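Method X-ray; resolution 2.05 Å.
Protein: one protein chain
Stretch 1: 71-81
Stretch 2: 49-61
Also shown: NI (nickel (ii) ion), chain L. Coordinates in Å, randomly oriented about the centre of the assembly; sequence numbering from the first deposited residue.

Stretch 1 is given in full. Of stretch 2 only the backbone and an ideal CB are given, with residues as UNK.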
ATOM      1  N   THR D  71       2.269 -17.974   0.049  1.00 53.83           N
ATOM      2  CA  THR D  71       2.509 -17.486  -1.311  1.00 53.57           C
ATOM      3  C   THR D  71       1.630 -16.255  -1.546  1.00 53.48           C
ATOM      4  O   THR D  71       0.452 -16.289  -1.226  1.00 54.60           O
ATOM      5  CB  THR D  71       2.172 -18.572  -2.353  1.00 53.67           C
ATOM      6  OG1 THR D  71       3.042 -19.698  -2.150  1.00 51.02           O
ATOM      7  CG2 THR D  71       2.320 -18.053  -3.800  1.00 50.89           C
ATOM      8  N   LEU D  72       2.224 -15.179  -2.061  1.00 53.48           N
ATOM      9  CA  LEU D  72       1.520 -13.943  -2.427  1.00 54.57           C
ATOM     10  C   LEU D  72       1.646 -13.712  -3.931  1.00 54.72           C
ATOM     11  O   LEU D  72       2.743 -13.811  -4.488  1.00 56.28           O
ATOM     12  CB  LEU D  72       2.089 -12.726  -1.697  1.00 54.31           C
ATOM     13  CG  LEU D  72       1.698 -12.513  -0.232  1.00 56.20           C
ATOM     14  CD1 LEU D  72       2.275 -13.612   0.653  1.00 58.48           C
ATOM     15  CD2 LEU D  72       2.194 -11.138   0.247  1.00 56.62           C
ATOM     16  N   GLN D  73       0.524 -13.419  -4.575  1.00 53.87           N
ATOM     17  CA  GLN D  73       0.468 -13.074  -5.991  1.00 53.56           C
ATOM     18  C   GLN D  73       0.301 -11.551  -6.078  1.00 52.92           C
ATOM     19  O   GLN D  73       0.083 -10.891  -5.058  1.00 52.66           O
ATOM     20  CB  GLN D  73      -0.750 -13.731  -6.647  1.00 53.62           C
ATOM     21  CG  GLN D  73      -0.794 -15.260  -6.597  1.00 55.83           C
ATOM     22  CD  GLN D  73       0.327 -15.925  -7.360  1.00 57.85           C
ATOM     23  OE1 GLN D  73       0.979 -15.311  -8.209  1.00 60.12           O
ATOM     24  NE2 GLN D  73       0.548 -17.202  -7.075  1.00 60.70           N
ATOM     25  N   ALA D  74       0.345 -11.020  -7.307  1.00 51.51           N
ATOM     26  CA  ALA D  74       0.099  -9.603  -7.571  1.00 50.75           C
ATOM     27  C   ALA D  74      -1.279  -9.246  -7.019  1.00 50.93           C
ATOM     28  O   ALA D  74      -2.224 -10.025  -7.149  1.00 53.43           O
ATOM     29  CB  ALA D  74       0.179  -9.291  -9.076  1.00 50.10           C
ATOM     30  N   GLY D  75      -1.389  -8.103  -6.374  1.00 49.51           N
ATOM     31  CA  GLY D  75      -2.660  -7.692  -5.785  1.00 50.40           C
ATOM     32  C   GLY D  75      -2.980  -8.370  -4.460  1.00 51.15           C
ATOM     33  O   GLY D  75      -4.155  -8.439  -4.071  1.00 51.81           O
ATOM     34  N   GLU D  76      -1.945  -8.859  -3.762  1.00 51.66           N
ATOM     35  CA  GLU D  76      -2.091  -9.468  -2.440  1.00 51.24           C
ATOM     36  C   GLU D  76      -1.055  -8.911  -1.478  1.00 51.49           C
ATOM     37  O   GLU D  76       0.033  -8.494  -1.896  1.00 51.28           O
ATOM     38  CB  GLU D  76      -1.997 -10.994  -2.488  1.00 50.33           C
ATOM     39  CG  GLU D  76      -2.982 -11.614  -3.460  1.00 49.55           C
ATOM     40  CD  GLU D  76      -3.009 -13.126  -3.450  1.00 51.68           C
ATOM     41  OE1 GLU D  76      -1.942 -13.747  -3.224  1.00 52.82           O
ATOM     42  OE2 GLU D  76      -4.099 -13.687  -3.725  1.00 47.85           O
HETATM   43  N   MSE D  77      -1.412  -8.912  -0.197  1.00 51.07           N
HETATM   44  CA  MSE D  77      -0.550  -8.437   0.880  1.00 51.11           C
HETATM   45  C   MSE D  77      -0.602  -9.343   2.105  1.00 51.22           C
HETATM   46  O   MSE D  77      -1.568 -10.128   2.311  1.00 50.31           O
HETATM   47  CB  MSE D  77      -0.905  -6.996   1.314  1.00 51.87           C
HETATM   48  CG  MSE D  77      -2.272  -6.807   1.940  1.00 52.74           C
HETATM   49 SE   MSE D  77      -2.581  -5.044   2.698  0.75 50.31          SE
HETATM   50  CE  MSE D  77      -1.472  -5.196   4.324  1.00 50.65           C
ATOM     51  N   TYR D  78       0.406  -9.154   2.946  1.00 51.36           N
ATOM     52  CA  TYR D  78       0.550  -9.888   4.204  1.00 52.02           C
ATOM     53  C   TYR D  78       1.278  -9.013   5.216  1.00 51.94           C
ATOM     54  O   TYR D  78       2.219  -8.325   4.846  1.00 52.93           O
ATOM     55  CB  TYR D  78       1.335 -11.192   3.968  1.00 51.36           C
ATOM     56  CG  TYR D  78       1.266 -12.146   5.124  1.00 53.66           C
ATOM     57  CD1 TYR D  78       0.199 -13.043   5.249  1.00 54.01           C
ATOM     58  CD2 TYR D  78       2.235 -12.130   6.128  1.00 53.55           C
ATOM     59  CE1 TYR D  78       0.122 -13.934   6.346  1.00 59.46           C
ATOM     60  CE2 TYR D  78       2.167 -13.011   7.237  1.00 54.50           C
ATOM     61  CZ  TYR D  78       1.119 -13.910   7.346  1.00 59.04           C
ATOM     62  OH  TYR D  78       1.075 -14.770   8.431  1.00 57.21           O
ATOM     63  N   VAL D  79       0.860  -9.081   6.483  1.00 52.08           N
ATOM     64  CA  VAL D  79       1.505  -8.359   7.579  1.00 52.41           C
ATOM     65  C   VAL D  79       2.345  -9.359   8.375  1.00 52.52           C
ATOM     66  O   VAL D  79       1.799 -10.303   8.915  1.00 51.37           O
ATOM     67  CB  VAL D  79       0.465  -7.718   8.540  1.00 52.64           C
ATOM     68  CG1 VAL D  79       1.177  -6.943   9.633  1.00 52.87           C
ATOM     69  CG2 VAL D  79      -0.512  -6.819   7.768  1.00 53.30           C
ATOM     70  N   ILE D  80       3.666  -9.166   8.432  1.00 53.63           N
ATOM     71  CA  ILE D  80       4.544 -10.045   9.218  1.00 54.14           C
ATOM     72  C   ILE D  80       4.475  -9.507  10.652  1.00 53.41           C
ATOM     73  O   ILE D  80       4.930  -8.393  10.876  1.00 54.25           O
ATOM     74  CB  ILE D  80       6.026 -10.013   8.762  1.00 54.81           C
ATOM     75  CG1 ILE D  80       6.207 -10.324   7.262  1.00 58.71           C
ATOM     76  CG2 ILE D  80       6.850 -11.002   9.634  1.00 53.10           C
ATOM     77  CD1 ILE D  80       5.920 -11.710   6.864  1.00 54.74           C
ATOM     78  N   PRO D  81       3.879 -10.254  11.618  1.00 53.59           N
ATOM     79  CA  PRO D  81       3.858  -9.675  12.980  1.00 53.18           C
ATOM     80  C   PRO D  81       5.273  -9.528  13.565  1.00 53.74           C
ATOM     81  O   PRO D  81       6.185 -10.297  13.193  1.00 54.19           O
ATOM     82  CB  PRO D  81       3.018 -10.667  13.777  1.00 53.47           C
ATOM     83  CG  PRO D  81       2.285 -11.477  12.754  1.00 53.45           C
ATOM     84  CD  PRO D  81       3.231 -11.578  11.611  1.00 51.38           C
ATOM     85  N   UNK D  49      10.692  -5.103  16.893  1.00 54.22           N
ATOM     86  CA  UNK D  49       9.870  -4.000  17.372  1.00 55.42           C
ATOM     87  C   UNK D  49       8.818  -3.482  16.406  1.00 53.95           C
ATOM     88  O   UNK D  49       8.134  -2.526  16.747  1.00 54.79           O
ATOM     89  CB  UNK D  49      10.785  -2.836  17.759  1.00 55.42           C
ATOM     90  N   UNK D  50       8.650  -4.097  15.238  1.00 52.63           N
ATOM     91  CA  UNK D  50       7.614  -3.634  14.306  1.00 51.13           C
ATOM     92  C   UNK D  50       7.040  -4.722  13.412  1.00 50.98           C
ATOM     93  O   UNK D  50       7.762  -5.644  12.979  1.00 51.32           O
ATOM     94  CB  UNK D  50       8.184  -2.523  13.423  1.00 51.13           C
ATOM     95  N   UNK D  51       5.744  -4.589  13.117  1.00 51.03           N
ATOM     96  CA  UNK D  51       5.120  -5.388  12.067  1.00 51.65           C
ATOM     97  C   UNK D  51       5.738  -4.873  10.735  1.00 52.46           C
ATOM     98  O   UNK D  51       6.244  -3.758  10.672  1.00 51.75           O
ATOM     99  CB  UNK D  51       3.595  -5.266  12.089  1.00 51.65           C
ATOM    100  N   UNK D  52       5.673  -5.692   9.702  1.00 53.36           N
ATOM    101  CA  UNK D  52       6.203  -5.355   8.381  1.00 55.93           C
ATOM    102  C   UNK D  52       5.195  -5.820   7.332  1.00 54.67           C
ATOM    103  O   UNK D  52       4.763  -6.975   7.361  1.00 54.40           O
ATOM    104  CB  UNK D  52       7.574  -5.994   8.150  1.00 55.93           C
ATOM    105  N   UNK D  53       4.843  -4.927   6.412  1.00 54.13           N
ATOM    106  CA  UNK D  53       3.893  -5.217   5.350  1.00 54.05           C
ATOM    107  C   UNK D  53       4.598  -5.490   4.028  1.00 53.98           C
ATOM    108  O   UNK D  53       5.516  -4.779   3.669  1.00 54.43           O
ATOM    109  CB  UNK D  53       2.909  -4.056   5.190  1.00 54.05           C
ATOM    110  N   UNK D  54       4.164  -6.550   3.343  1.00 53.05           N
ATOM    111  CA  UNK D  54       4.581  -6.882   1.988  1.00 54.06           C
ATOM    112  C   UNK D  54       3.352  -6.787   1.089  1.00 53.17           C
ATOM    113  O   UNK D  54       2.303  -7.352   1.411  1.00 52.41           O
ATOM    114  CB  UNK D  54       5.216  -8.272   1.921  1.00 54.06           C
ATOM    115  N   UNK D  55       3.491  -6.071  -0.018  1.00 52.10           N
ATOM    116  CA  UNK D  55       2.458  -5.986  -1.044  1.00 51.28           C
ATOM    117  C   UNK D  55       3.171  -6.406  -2.324  1.00 51.74           C
ATOM    118  O   UNK D  55       4.213  -5.833  -2.667  1.00 50.68           O
ATOM    119  CB  UNK D  55       1.835  -4.592  -1.146  1.00 51.28           C
ATOM    120  N   UNK D  56       2.646  -7.431  -2.993  1.00 51.83           N
ATOM    121  CA  UNK D  56       3.194  -7.870  -4.279  1.00 52.49           C
ATOM    122  C   UNK D  56       2.492  -7.075  -5.385  1.00 52.84           C
ATOM    123  O   UNK D  56       1.258  -7.023  -5.434  1.00 54.04           O
ATOM    124  CB  UNK D  56       3.012  -9.376  -4.479  1.00 52.49           C
ATOM    125  N   UNK D  57       3.296  -6.465  -6.252  1.00 52.83           N
ATOM    126  CA  UNK D  57       2.853  -5.592  -7.354  1.00 53.85           C
ATOM    127  C   UNK D  57       2.873  -6.355  -8.678  1.00 54.05           C
ATOM    128  O   UNK D  57       2.011  -6.145  -9.518  1.00 53.12           O
ATOM    129  CB  UNK D  57       3.740  -4.349  -7.449  1.00 53.85           C
ATOM    130  N   UNK D  58       3.887  -7.205  -8.858  1.00 54.29           N
ATOM    131  CA  UNK D  58       4.044  -8.042 -10.035  1.00 54.79           C
ATOM    132  C   UNK D  58       4.853  -9.291  -9.669  1.00 53.86           C
ATOM    133  O   UNK D  58       5.830  -9.213  -8.899  1.00 52.77           O
ATOM    134  CB  UNK D  58       4.721  -7.265 -11.166  1.00 54.79           C
ATOM    135  N   UNK D  59       4.412 -10.433 -10.197  1.00 52.89           N
ATOM    136  CA  UNK D  59       5.046 -11.719  -9.956  1.00 53.22           C
ATOM    137  C   UNK D  59       4.483 -12.467  -8.765  1.00 52.85           C
ATOM    138  O   UNK D  59       3.386 -12.165  -8.281  1.00 51.74           O
ATOM    139  CB  UNK D  59       6.550 -11.519  -9.758  1.00 53.22           C
ATOM    140  N   UNK D  60       5.243 -13.463  -8.321  1.00 52.79           N
ATOM    141  CA  UNK D  60       4.861 -14.330  -7.215  1.00 53.38           C
ATOM    142  C   UNK D  60       5.954 -14.330  -6.168  1.00 53.19           C
ATOM    143  O   UNK D  60       7.121 -14.567  -6.488  1.00 53.76           O
ATOM    144  CB  UNK D  60       4.583 -15.753  -7.703  1.00 53.38           C
ATOM    145  N   UNK D  61       5.557 -14.078  -4.928  1.00 52.84           N
ATOM    146  CA  UNK D  61       6.445 -14.079  -3.780  1.00 52.90           C
ATOM    147  C   UNK D  61       6.042 -15.204  -2.836  1.00 53.67           C
ATOM    148  O   UNK D  61       4.854 -15.439  -2.638  1.00 54.00           O
ATOM    149  CB  UNK D  61       6.416 -12.727  -3.063  1.00 52.90           C
TER
HETATM  150 NI    NI L 500      11.732  -8.667   6.874  1.00 62.30          NI

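Position 49 has nothing of stretch 1 within reach of its CB, so almost any residue would serve; it is Asp49. At 50 the CB points away, and a small or polar side chain would do; Thr50 OG1 donates a hydrogen bond to the carbonyl O of 51, 2.7 Å away.

Position 51 points sideways, its ideal CB 3.6 Å from Ile80 O and 3.8 Å from Val79 CG1. A short side chain, polar or apolar, would suit. Asp51 lays its CB against Val79 CG1 and brings OD1 to 3.4 Å from Pro81 CA.

From 52 to 56 the chain runs antiparallel to strand 76-80, and successive side chains alternate between two faces. Position 52 shares a face with Ile80, and the nickel ion lies beyond the CB on this side. A side chain whose first carbons can pack beside Ile80 and whose end can bind the metal, such as Glu or His, would suit. Glu52 CB lies 4.3 Å from Ile80 CB, and its OE1 lies 2.4 Å from NI, which is also bound by atoms elsewhere in the structure.

Position 53 faces Met77 and Val79, so a branched aliphatic residue fits. Val53 sets CG1 3.6 Å from Met77 CE and CG2 4.0 Å from Val79 CG2.

At 54 the ideal CB is 4.5 Å from Leu72 CD2 and 4.2 Å from Tyr78 O, with Ile80 further along the same face; a large apolar residue, aliphatic or aromatic, could span the gap. Phe54 does so, with CB 4.4 Å from Leu72 CD2 and CE1 3.7 Å from Ile80 CG1.

Position 55 returns to the face of Met77, where several aliphatic residues would suit; Ile55 places CG1 3.9 Å from Met77 CB.

Position 56 is tight: its ideal CB is 3.3 Å from Gln73 O, with Leu72 alongside. A compact apolar group is apt, and Val56 packs CG2 3.5 Å from Leu72 CB. Its O accepts from Gly75 N at 3.0 Å.

Positions 57 and 58 point away and constrain little; they are Met57, a selenomethionine, and Glu58. At 59, phi/psi of 91/-164 would jam a CB against the preceding carbonyl, which calls for glycine, as in Gly59.

Position 60 has Gln73 OE1 3.7 Å from its ideal CB, so a short donor such as Ser or Thr is attractive. Thr60 OG1 donates to Gln73 OE1 at 2.7 Å, and its CG2 meets Thr71 CG2 at 3.6 Å.

Position 61 pairs with Leu72, favouring an aliphatic residue. Leu61 CB lies 4.4 Å from Leu72 CB.

Stretch 2 (49-61) DTDEVFIVMEGTL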
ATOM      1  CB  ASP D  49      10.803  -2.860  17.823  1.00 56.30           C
ATOM      2  CG  ASP D  49      11.713  -3.264  18.980  1.00 63.31           C
ATOM      3  OD1 ASP D  49      11.298  -4.092  19.831  1.00 69.48           O
ATOM      4  OD2 ASP D  49      12.848  -2.740  19.052  1.00 70.91           O
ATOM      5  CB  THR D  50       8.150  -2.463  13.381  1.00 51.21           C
ATOM      6  OG1 THR D  50       7.081  -1.977  12.555  1.00 50.56           O
ATOM      7  CG2 THR D  50       9.312  -2.920  12.476  1.00 48.62           C
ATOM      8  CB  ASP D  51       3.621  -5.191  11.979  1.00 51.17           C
ATOM      9  CG  ASP D  51       2.886  -5.601  13.236  1.00 52.86           C
ATOM     10  OD1 ASP D  51       3.386  -6.434  14.018  1.00 52.19           O
ATOM     11  OD2 ASP D  51       1.787  -5.057  13.423  1.00 52.76           O
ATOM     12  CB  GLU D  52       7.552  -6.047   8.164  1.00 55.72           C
ATOM     13  CG  GLU D  52       8.238  -5.705   6.849  1.00 60.47           C
ATOM     14  CD  GLU D  52       9.555  -6.432   6.700  1.00 61.13           C
ATOM     15  OE1 GLU D  52       9.530  -7.670   6.687  1.00 67.35           O
ATOM     16  OE2 GLU D  52      10.624  -5.790   6.579  1.00 68.06           O
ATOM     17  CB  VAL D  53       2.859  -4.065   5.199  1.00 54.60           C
ATOM     18  CG1 VAL D  53       1.979  -4.242   3.919  1.00 51.02           C
ATOM     19  CG2 VAL D  53       1.972  -3.999   6.463  1.00 54.61           C
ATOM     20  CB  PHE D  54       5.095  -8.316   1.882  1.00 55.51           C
ATOM     21  CG  PHE D  54       6.456  -8.510   2.435  1.00 56.37           C
ATOM     22  CD1 PHE D  54       6.635  -8.647   3.805  1.00 59.01           C
ATOM     23  CD2 PHE D  54       7.567  -8.601   1.589  1.00 56.72           C
ATOM     24  CE1 PHE D  54       7.897  -8.837   4.328  1.00 59.83           C
ATOM     25  CE2 PHE D  54       8.838  -8.783   2.111  1.00 55.56           C
ATOM     26  CZ  PHE D  54       9.009  -8.906   3.478  1.00 57.10           C
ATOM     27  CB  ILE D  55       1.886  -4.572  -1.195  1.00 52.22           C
ATOM     28  CG1 ILE D  55       1.315  -4.060   0.144  1.00 52.38           C
ATOM     29  CG2 ILE D  55       0.796  -4.532  -2.282  1.00 50.58           C
ATOM     30  CD1 ILE D  55       0.765  -2.624   0.102  1.00 52.48           C
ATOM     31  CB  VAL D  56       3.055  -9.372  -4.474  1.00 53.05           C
ATOM     32  CG1 VAL D  56       3.604  -9.797  -5.869  1.00 49.68           C
ATOM     33  CG2 VAL D  56       3.780 -10.091  -3.330  1.00 51.42           C
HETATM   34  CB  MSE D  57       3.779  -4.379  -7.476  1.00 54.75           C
HETATM   35  CG  MSE D  57       4.164  -3.719  -6.123  1.00 61.03           C
HETATM   36 SE   MSE D  57       2.683  -3.020  -5.224  0.75 67.53          SE
HETATM   37  CE  MSE D  57       2.635  -1.472  -6.259  1.00 59.76           C
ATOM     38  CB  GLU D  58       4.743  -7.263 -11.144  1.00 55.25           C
ATOM     39  CG  GLU D  58       4.779  -7.992 -12.510  1.00 59.25           C
ATOM     40  CD  GLU D  58       5.405  -7.168 -13.628  1.00 57.99           C
ATOM     41  OE1 GLU D  58       5.533  -5.932 -13.509  1.00 68.19           O
ATOM     42  OE2 GLU D  58       5.759  -7.769 -14.651  1.00 71.12           O
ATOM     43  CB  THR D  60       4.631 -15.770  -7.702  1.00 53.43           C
ATOM     44  OG1 THR D  60       3.638 -15.755  -8.727  1.00 52.65           O
ATOM     45  CG2 THR D  60       4.160 -16.678  -6.552  1.00 53.10           C
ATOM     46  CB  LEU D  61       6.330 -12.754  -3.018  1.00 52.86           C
ATOM     47  CG  LEU D  61       7.292 -12.559  -1.830  1.00 53.62           C
ATOM     48  CD1 LEU D  61       8.739 -12.391  -2.335  1.00 52.30           C
ATOM     49  CD2 LEU D  61       6.860 -11.391  -0.983  1.00 51.80           C
TER
HETATM   50  O   HOH W   1       7.832  -7.948  11.453  1.00 38.14           O
HETATM   51  O   HOH W   2       0.781 -12.806  -9.772  1.00 59.23           O
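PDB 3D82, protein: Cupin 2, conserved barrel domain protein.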